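Local coordinates for protein probable acetyltransferases (Chromobacterium violaceum, PDB 3PZJ) that probably transfers an acetyl group, as a member of the GNAT acetyltransferase family, perhaps to the N-terminal serine or alanine of proteins, at residues L93-A98 against D102-F107; E37-Q42 against V141-K146; Q42-P47 against T80-T85. All blocks are in the same frame, centred on the assembly; numbering follows the deposited sequence.

Contact 1: residues L93-A98 against D102-F107; sequences LYVVCA and DQALGF
Val95 and Phe107 face each other as an antiparallel non-hydrogen-bonded pair, their CA atoms 4.5 Å apart, and both send their side chains to the same face of the sheet. The two groups then diverge. Phe107 CG stands between the backbone N and the carbonyl carbon (chi1 67°), which swings the ring off that face, leaning toward the Leu93 end, where Leu93 CD1 approaches it obliquely, 4.2 Å from Phe107 CD1. Val95 leans the other way, its CG1 methyl resting 3.6 Å from Ala104 CB. A beta-branched valine suits this extended backbone, and the small methyl of Ala104 lets the turning chain come close to it. Leu53 of helix 46-58 touches Val95, Ala104 and Phe107, covering this apolar face.

Val96 points to the other face, where Phe127 and Leu131 pack on it and Gly106 lies across with no side chain. Gly106 has an extended backbone with positive phi (162°), which residues with a CB rarely adopt. The Val96 backbone grips the neighbour at two points. Val96 N donates to Gly106 O in a nearly straight bond of 2.9 Å (171° at the hydrogen), although it arrives tilted from the carbonyl plane; Val96 O receives Leu105 N at 2.7 Å, almost head-on to the carbonyl. Gly106 N, buried here, has no partner in the model. Leu105 lays its chain across Val96 O and carries CD1 to 3.8 Å from Ala98 N. Near the less well ordered turn, Cys97 SG packs against the Gln103 carbonyl, 3.8 Å from Gln103 O.

The arrangement is that of a beta hairpin, strands 92-98 and 106-114 joined by a short connection, within the mixed central sheet of the GNAT fold.

Contact 2: residues E37-Q42 against V141-K146; sequences EAVSLQ and VFLLLK
Leu143 and Leu144 supply the helix's side of this contact, and Val39 and Leu41 reach them from strand 39-42. The segment axes pass 9.4 Å apart at a crossing angle of -61°, a spacing bridged chiefly by aliphatic side chains.

At the start of the helical segment, Val141 turns from the strand and packs instead on Leu108 of strand 106-114, and Phe142 follows on the exposed side of the helix. Leu143 then turns toward the strand and meets it at two levels. Its CB lies 3.7 Å from Leu41 CD2, while its outer methyl CD1 reaches back along the strand to Val39, 4.1 Å from CG1 and 4.0 Å from the backbone O. With CG beside the backbone N (chi1 -71°) and an extended second torsion, the leucine is long enough to span both strand residues.

The CB of Leu144 starts out to one side of the line to the strand, but the extended chain brings its end nearer: Leu144 CD2 comes to 3.8 Å from Leu41 CD2. The same strand methyl therefore fits between consecutive leucines. Leu41 adopts an unusual second torsion for leucine (chi2 13°), which places CD2 where it touches both. Tyr94 and Leu108 add apolar surface around Leu144, whose backbone O accepts a hydrogen bond from Tyr110 OH.

No hydrogen bond or charge pair joins the segments. Four buried aliphatic residues meet by shape and hydrophobicity, so the contact itself is dispersive and nonpolar. The strand's backbone bonds go to its neighbours in the sheet, and a polar tie to this helix lies just beside the contact, where the carboxylate of Glu139 accepts from Glu37 N and Ala38 N.

Contact 3: residues Q42-P47 against T80-T85; sequences QPLDAP and TWLALT
Ala46 sets its methyl against the helix at Leu82 and Ala83, while Leu44, two residues earlier, reaches the end of the Leu82 side chain. The conformations of the two leucines decide how they meet. Leu44 has CG anti to the backbone N (chi1 -172°), which extends the chain toward the helix; its second torsion, 144°, is displaced from the usual staggered value. Leu82 departs from the common choice at its first torsion instead (chi1 -92°). The two side chains cross at about a right angle, with Leu44 CD1 3.9 Å from Leu82 CD2 and Leu44 CD2 4.1 Å from Leu82 CD1. Each fork thus offers both of its methyls to the other.

Ala46 has no torsions to adjust, and its small size is what suits it here. Its CB lies 3.6 Å from Leu82 CB and 3.7 Å from Ala83 N, and Ala83 CB stands 4.2 Å from the same methyl. Two alanines at the closest backbone approach, 5.4 Å between their CA atoms, let the start of helix 46-58 come right up to helix 75-87. Leu82 CD1 also packs on Ala46 O at 3.8 Å, so one leucine covers side chain and backbone alike.

Within the helix, Thr85 OG1 donates to Trp81 O from above the carbonyl plane, the opposite face from Thr85 N, and also lies above one face of the Trp81 ring, offset toward its rim.

Leu44 belongs to the short link from strand 39-43 into helix 46-58, with Asp45 at the N-cap. Leu93 of strand 92-98 touches both Leu44 and Leu82, while Phe107 of strand 106-114 touches Leu44 and Trp81, so the joint between the two helices sits against the sheet.

How the contacts relate
Strand 39-43 ties the set together: contacts 2 and 3 share Gln42, and contact 1 lies alongside, since strand 92-98 neighbours strand 39-43 in the sheet. Val95 N to Gln42 O and Leu93 O to Leu44 N are probable hydrogen bonds across that seam. Contact 2 is buried, whereas contacts 1 and 3 are partly buried, contact 1 running out to an exposed turn. Chemistry follows place. Contact 1, between sheet neighbours, combines backbone hydrogen bonds with apolar packing; contacts 2 and 3 bring helices to the strand or its continuation and rely on apolar packing without a hydrogen bond across, leucines and a valine in contact 2, leucines and alanines in contact 3.

Contact 1: residues L93-A98 against D102-F107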
loop_
_atom_site.group_PDB
_atom_site.type_symbol
_atom_site.label_atom_id
_atom_site.label_comp_id
_atom_site.label_asym_id
_atom_site.label_seq_id
_atom_site.Cartn_x
_atom_site.Cartn_y
_atom_site.Cartn_z
ATOM N N LEU A 93 16.000 -5.822 4.885
ATOM C CA LEU A 93 16.275 -7.140 4.315
ATOM C C LEU A 93 17.284 -7.892 5.154
ATOM O O LEU A 93 18.057 -7.266 5.901
ATOM C CB LEU A 93 16.858 -7.032 2.926
ATOM C CG LEU A 93 15.978 -6.412 1.807
ATOM C CD1 LEU A 93 16.824 -6.330 0.498
ATOM C CD2 LEU A 93 14.706 -7.200 1.615
ATOM N N TYR A 94 17.223 -9.211 5.046
ATOM C CA TYR A 94 18.049 -10.141 5.826
ATOM C C TYR A 94 18.543 -11.209 4.879
ATOM O O TYR A 94 17.859 -11.584 3.911
ATOM C CB TYR A 94 17.237 -10.798 6.922
ATOM C CG TYR A 94 16.661 -9.776 7.894
ATOM C CD1 TYR A 94 17.330 -9.444 9.083
ATOM C CD2 TYR A 94 15.490 -9.115 7.602
ATOM C CE1 TYR A 94 16.797 -8.495 9.950
ATOM C CE2 TYR A 94 14.943 -8.182 8.469
ATOM C CZ TYR A 94 15.649 -7.818 9.589
ATOM O OH TYR A 94 15.168 -6.886 10.450
ATOM N N VAL A 95 19.746 -11.701 5.175
ATOM C CA VAL A 95 20.362 -12.775 4.485
ATOM C C VAL A 95 20.122 -14.119 5.275
ATOM O O VAL A 95 20.281 -14.207 6.489
ATOM C CB VAL A 95 21.864 -12.535 4.326
ATOM C CG1 VAL A 95 22.470 -13.748 3.670
ATOM C CG2 VAL A 95 22.109 -11.292 3.460
ATOM N N VAL A 96 19.705 -15.143 4.536
ATOM C CA VAL A 96 19.409 -16.437 5.108
ATOM C C VAL A 96 20.730 -17.213 5.123
ATOM O O VAL A 96 21.307 -17.435 4.070
ATOM C CB VAL A 96 18.392 -17.152 4.265
ATOM C CG1 VAL A 96 18.128 -18.572 4.874
ATOM C CG2 VAL A 96 17.032 -16.289 4.282
ATOM N N CYS A 97 21.171 -17.610 6.327
ATOM C CA CYS A 97 22.348 -18.461 6.542
ATOM C C CYS A 97 21.920 -19.658 7.365
ATOM O O CYS A 97 20.996 -19.560 8.186
ATOM C CB CYS A 97 23.410 -17.681 7.298
ATOM S SG CYS A 97 23.912 -16.121 6.520
ATOM N N ALA A 98 22.548 -20.808 7.141
ATOM C CA ALA A 98 22.548 -21.886 8.159
ATOM C C ALA A 98 22.976 -21.308 9.539
ATOM O O ALA A 98 23.788 -20.367 9.606
ATOM C CB ALA A 98 23.510 -22.998 7.724
ATOM N N ASP A 102 28.255 -18.020 7.856
ATOM C CA ASP A 102 28.297 -16.777 7.088
ATOM C C ASP A 102 27.981 -16.999 5.598
ATOM O O ASP A 102 28.136 -16.076 4.784
ATOM C CB ASP A 102 29.683 -16.107 7.237
ATOM C CG ASP A 102 30.834 -17.021 6.822
ATOM O OD1 ASP A 102 32.004 -16.646 7.038
ATOM O OD2 ASP A 102 30.573 -18.118 6.293
ATOM N N GLN A 103 27.572 -18.223 5.230
ATOM C CA GLN A 103 27.315 -18.566 3.834
ATOM C C GLN A 103 25.891 -18.176 3.454
ATOM O O GLN A 103 24.926 -18.765 3.931
ATOM C CB GLN A 103 27.553 -20.060 3.546
ATOM C CG GLN A 103 27.183 -20.422 2.115
ATOM C CD GLN A 103 27.854 -21.645 1.511
ATOM O OE1 GLN A 103 29.024 -21.961 1.790
ATOM N NE2 GLN A 103 27.110 -22.320 0.618
ATOM N N ALA A 104 25.774 -17.174 2.595
ATOM C CA ALA A 104 24.461 -16.635 2.171
ATOM C C ALA A 104 23.765 -17.657 1.359
ATOM O O ALA A 104 24.357 -18.149 0.440
ATOM C CB ALA A 104 24.651 -15.358 1.339
ATOM N N LEU A 105 22.544 -18.052 1.731
ATOM C CA LEU A 105 21.737 -18.994 0.930
ATOM C C LEU A 105 20.525 -18.357 0.217
ATOM O O LEU A 105 19.858 -18.983 -0.588
ATOM C CB LEU A 105 21.181 -20.066 1.826
ATOM C CG LEU A 105 22.211 -20.857 2.599
ATOM C CD1 LEU A 105 21.400 -21.722 3.594
ATOM C CD2 LEU A 105 23.032 -21.649 1.583
ATOM N N GLY A 106 20.272 -17.095 0.521
ATOM C CA GLY A 106 19.295 -16.245 -0.220
ATOM C C GLY A 106 18.973 -15.075 0.672
ATOM O O GLY A 106 19.646 -14.880 1.692
ATOM N N PHE A 107 17.943 -14.335 0.313
ATOM C CA PHE A 107 17.500 -13.221 1.104
ATOM C C PHE A 107 16.010 -13.028 1.089
ATOM O O PHE A 107 15.341 -13.607 0.312
ATOM C CB PHE A 107 18.229 -11.931 0.756
ATOM C CG PHE A 107 17.935 -11.392 -0.611
ATOM C CD1 PHE A 107 17.089 -10.351 -0.768
ATOM C CD2 PHE A 107 18.540 -11.906 -1.718
ATOM C CE1 PHE A 107 16.850 -9.854 -1.976
ATOM C CE2 PHE A 107 18.295 -11.411 -2.930
ATOM C CZ PHE A 107 17.452 -10.397 -3.066
#

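Contact 2: residues E37-Q42 against V141-K146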
loop_
_atom_site.group_PDB
_atom_site.type_symbol
_atom_site.label_atom_id
_atom_site.label_comp_id
_atom_site.label_asym_id
_atom_site.label_seq_id
_atom_site.Cartn_x
_atom_site.Cartn_y
_atom_site.Cartn_z
ATOM N N GLU A 37 16.479 -22.145 15.070
ATOM C CA GLU A 37 17.083 -23.442 15.354
ATOM C C GLU A 37 18.068 -23.832 14.246
ATOM O O GLU A 37 19.197 -24.230 14.559
ATOM C CB GLU A 37 15.991 -24.499 15.583
ATOM N N ALA A 38 17.693 -23.700 12.968
ATOM C CA ALA A 38 18.586 -24.166 11.865
ATOM C C ALA A 38 19.056 -23.003 11.004
ATOM O O ALA A 38 19.906 -23.150 10.149
ATOM C CB ALA A 38 17.907 -25.190 10.994
ATOM N N VAL A 39 18.465 -21.835 11.204
ATOM C CA VAL A 39 18.754 -20.676 10.359
ATOM C C VAL A 39 19.002 -19.496 11.238
ATOM O O VAL A 39 18.470 -19.386 12.363
ATOM C CB VAL A 39 17.518 -20.342 9.473
ATOM C CG1 VAL A 39 17.562 -18.924 9.029
ATOM C CG2 VAL A 39 17.435 -21.312 8.299
ATOM N N SER A 40 19.777 -18.578 10.702
ATOM C CA SER A 40 19.837 -17.244 11.245
ATOM C C SER A 40 19.629 -16.281 10.066
ATOM O O SER A 40 20.136 -16.506 8.939
ATOM C CB SER A 40 21.191 -17.029 11.932
ATOM O OG SER A 40 21.996 -16.169 11.157
ATOM N N LEU A 41 18.921 -15.209 10.351
ATOM C CA LEU A 41 18.667 -14.107 9.391
ATOM C C LEU A 41 19.557 -12.923 9.798
ATOM O O LEU A 41 19.423 -12.382 10.933
ATOM C CB LEU A 41 17.223 -13.686 9.517
ATOM C CG LEU A 41 16.188 -14.414 8.666
ATOM C CD1 LEU A 41 16.624 -15.708 7.985
ATOM C CD2 LEU A 41 14.833 -14.519 9.341
ATOM N N GLN A 42 20.517 -12.617 8.946
ATOM C CA GLN A 42 21.445 -11.581 9.253
ATOM C C GLN A 42 21.040 -10.328 8.543
ATOM O O GLN A 42 20.788 -10.367 7.342
ATOM C CB GLN A 42 22.881 -11.957 8.803
ATOM C CG GLN A 42 23.401 -13.242 9.383
ATOM C CD GLN A 42 23.920 -13.138 10.803
ATOM O OE1 GLN A 42 24.271 -12.049 11.281
ATOM N NE2 GLN A 42 24.014 -14.306 11.504
ATOM N N VAL A 141 10.993 -17.931 6.774
ATOM C CA VAL A 141 9.754 -17.192 6.742
ATOM C C VAL A 141 9.062 -17.164 8.156
ATOM O O VAL A 141 8.602 -16.117 8.648
ATOM C CB VAL A 141 8.821 -17.738 5.669
ATOM C CG1 VAL A 141 7.480 -17.056 5.812
ATOM C CG2 VAL A 141 9.342 -17.431 4.288
ATOM N N PHE A 142 8.986 -18.316 8.799
ATOM C CA PHE A 142 8.454 -18.394 10.170
ATOM C C PHE A 142 9.155 -17.416 11.101
ATOM O O PHE A 142 8.474 -16.761 11.885
ATOM C CB PHE A 142 8.708 -19.787 10.679
ATOM C CG PHE A 142 8.344 -19.996 12.100
ATOM C CD1 PHE A 142 7.096 -20.430 12.433
ATOM C CD2 PHE A 142 9.316 -19.899 13.103
ATOM C CE1 PHE A 142 6.768 -20.688 13.773
ATOM C CE2 PHE A 142 8.998 -20.147 14.412
ATOM C CZ PHE A 142 7.722 -20.545 14.743
ATOM N N LEU A 143 10.473 -17.260 10.991
ATOM C CA LEU A 143 11.214 -16.281 11.855
ATOM C C LEU A 143 10.825 -14.798 11.596
ATOM O O LEU A 143 10.710 -14.012 12.565
ATOM C CB LEU A 143 12.696 -16.452 11.726
ATOM C CG LEU A 143 13.296 -17.677 12.330
ATOM C CD1 LEU A 143 14.793 -17.879 11.856
ATOM C CD2 LEU A 143 13.192 -17.577 13.873
ATOM N N LEU A 144 10.498 -14.434 10.329
ATOM C CA LEU A 144 10.010 -13.088 10.087
ATOM C C LEU A 144 8.616 -12.927 10.571
ATOM O O LEU A 144 8.292 -11.849 11.074
ATOM C CB LEU A 144 10.147 -12.659 8.640
ATOM C CG LEU A 144 11.552 -12.421 8.082
ATOM C CD1 LEU A 144 11.436 -11.790 6.728
ATOM C CD2 LEU A 144 12.478 -11.575 8.994
ATOM N N LEU A 145 7.771 -13.959 10.490
ATOM C CA LEU A 145 6.410 -13.822 11.055
ATOM C C LEU A 145 6.506 -13.646 12.590
ATOM O O LEU A 145 5.939 -12.678 13.168
ATOM C CB LEU A 145 5.584 -15.040 10.661
ATOM C CG LEU A 145 5.166 -15.058 9.183
ATOM C CD1 LEU A 145 4.665 -16.479 8.834
ATOM C CD2 LEU A 145 4.066 -13.995 8.963
ATOM N N LYS A 146 7.242 -14.567 13.229
ATOM C CA LYS A 146 7.386 -14.541 14.676
ATOM C C LYS A 146 7.846 -13.171 15.093
ATOM O O LYS A 146 7.279 -12.563 15.999
ATOM C CB LYS A 146 8.399 -15.580 15.123
ATOM C CG LYS A 146 8.592 -15.697 16.659
ATOM C CD LYS A 146 9.816 -16.585 16.884
ATOM C CE LYS A 146 9.919 -17.064 18.337
ATOM N NZ LYS A 146 10.535 -18.441 18.318
#

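Contact 3: residues Q42-P47 against T80-T85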
loop_
_atom_site.group_PDB
_atom_site.type_symbol
_atom_site.label_atom_id
_atom_site.label_comp_id
_atom_site.label_asym_id
_atom_site.label_seq_id
_atom_site.Cartn_x
_atom_site.Cartn_y
_atom_site.Cartn_z
ATOM N N GLN A 42 20.517 -12.617 8.946
ATOM C CA GLN A 42 21.445 -11.581 9.253
ATOM C C GLN A 42 21.040 -10.328 8.543
ATOM O O GLN A 42 20.788 -10.367 7.342
ATOM C CB GLN A 42 22.881 -11.957 8.803
ATOM C CG GLN A 42 23.401 -13.242 9.383
ATOM C CD GLN A 42 23.920 -13.138 10.803
ATOM O OE1 GLN A 42 24.271 -12.049 11.281
ATOM N NE2 GLN A 42 24.014 -14.306 11.504
ATOM N N PRO A 43 21.076 -9.203 9.234
ATOM C CA PRO A 43 20.793 -7.953 8.570
ATOM C C PRO A 43 21.629 -7.752 7.356
ATOM O O PRO A 43 22.869 -7.867 7.414
ATOM C CB PRO A 43 21.076 -6.921 9.628
ATOM C CG PRO A 43 20.905 -7.679 10.961
ATOM C CD PRO A 43 21.327 -9.035 10.687
ATOM N N LEU A 44 20.996 -7.375 6.252
ATOM C CA LEU A 44 21.698 -7.421 5.024
ATOM C C LEU A 44 22.621 -6.203 5.016
ATOM O O LEU A 44 22.255 -5.110 5.414
ATOM C CB LEU A 44 20.717 -7.480 3.808
ATOM C CG LEU A 44 21.412 -7.717 2.467
ATOM C CD1 LEU A 44 20.575 -8.617 1.521
ATOM C CD2 LEU A 44 21.600 -6.400 1.928
ATOM N N ASP A 45 23.805 -6.404 4.505
ATOM C CA ASP A 45 24.791 -5.344 4.389
ATOM C C ASP A 45 25.078 -5.244 2.878
ATOM O O ASP A 45 25.854 -5.951 2.376
ATOM C CB ASP A 45 25.989 -5.724 5.242
ATOM C CG ASP A 45 27.084 -4.693 5.228
ATOM O OD1 ASP A 45 27.137 -3.837 4.332
ATOM O OD2 ASP A 45 27.943 -4.811 6.069
ATOM N N ALA A 46 24.309 -4.433 2.177
ATOM C CA ALA A 46 24.192 -4.523 0.687
ATOM C C ALA A 46 25.559 -4.634 0.007
ATOM O O ALA A 46 25.803 -5.570 -0.775
ATOM C CB ALA A 46 23.361 -3.322 0.109
ATOM N N PRO A 47 26.470 -3.737 0.352
ATOM C CA PRO A 47 27.801 -3.825 -0.266
ATOM C C PRO A 47 28.714 -4.985 0.216
ATOM O O PRO A 47 29.695 -5.314 -0.505
ATOM C CB PRO A 47 28.434 -2.457 0.046
ATOM C CG PRO A 47 27.430 -1.676 0.815
ATOM C CD PRO A 47 26.363 -2.607 1.288
ATOM N N THR A 80 23.830 -2.116 -6.507
ATOM C CA THR A 80 23.143 -0.837 -6.617
ATOM C C THR A 80 21.645 -0.994 -6.262
ATOM O O THR A 80 21.139 -0.285 -5.383
ATOM C CB THR A 80 23.273 -0.196 -8.000
ATOM O OG1 THR A 80 24.655 0.108 -8.282
ATOM C CG2 THR A 80 22.480 1.101 -8.056
ATOM N N TRP A 81 20.996 -1.989 -6.876
ATOM C CA TRP A 81 19.589 -2.358 -6.563
ATOM C C TRP A 81 19.391 -2.639 -5.095
ATOM O O TRP A 81 18.435 -2.147 -4.469
ATOM C CB TRP A 81 19.102 -3.551 -7.449
ATOM C CG TRP A 81 17.756 -3.942 -7.089
ATOM C CD1 TRP A 81 16.581 -3.317 -7.418
ATOM C CD2 TRP A 81 17.421 -4.999 -6.248
ATOM N NE1 TRP A 81 15.525 -3.988 -6.849
ATOM C CE2 TRP A 81 16.018 -4.996 -6.097
ATOM C CE3 TRP A 81 18.175 -5.956 -5.569
ATOM C CZ2 TRP A 81 15.354 -5.948 -5.358
ATOM C CZ3 TRP A 81 17.508 -6.890 -4.796
ATOM C CH2 TRP A 81 16.099 -6.874 -4.704
ATOM N N LEU A 82 20.293 -3.414 -4.483
ATOM C CA LEU A 82 20.145 -3.795 -3.096
ATOM C C LEU A 82 20.194 -2.623 -2.244
ATOM O O LEU A 82 19.331 -2.459 -1.390
ATOM C CB LEU A 82 21.294 -4.709 -2.548
ATOM C CG LEU A 82 21.144 -6.207 -2.615
ATOM C CD1 LEU A 82 22.411 -6.817 -2.092
ATOM C CD2 LEU A 82 19.863 -6.797 -1.888
ATOM N N ALA A 83 21.222 -1.793 -2.459
ATOM C CA ALA A 83 21.441 -0.592 -1.686
ATOM C C ALA A 83 20.273 0.353 -1.771
ATOM O O ALA A 83 19.854 0.801 -0.743
ATOM C CB ALA A 83 22.708 0.112 -2.132
ATOM N N LEU A 84 19.758 0.674 -2.961
ATOM C CA LEU A 84 18.575 1.538 -3.095
ATOM C C LEU A 84 17.299 0.889 -2.497
ATOM O O LEU A 84 16.408 1.595 -1.960
ATOM C CB LEU A 84 18.318 1.897 -4.566
ATOM C CG LEU A 84 19.413 2.667 -5.291
ATOM C CD1 LEU A 84 19.140 2.877 -6.777
ATOM C CD2 LEU A 84 19.621 4.013 -4.573
ATOM N N THR A 85 17.180 -0.434 -2.553
ATOM C CA THR A 85 16.003 -1.066 -1.906
ATOM C C THR A 85 16.040 -0.912 -0.345
ATOM O O THR A 85 15.052 -0.512 0.295
ATOM C CB THR A 85 15.907 -2.555 -2.287
ATOM O OG1 THR A 85 15.784 -2.673 -3.710
ATOM C CG2 THR A 85 14.741 -3.240 -1.644
#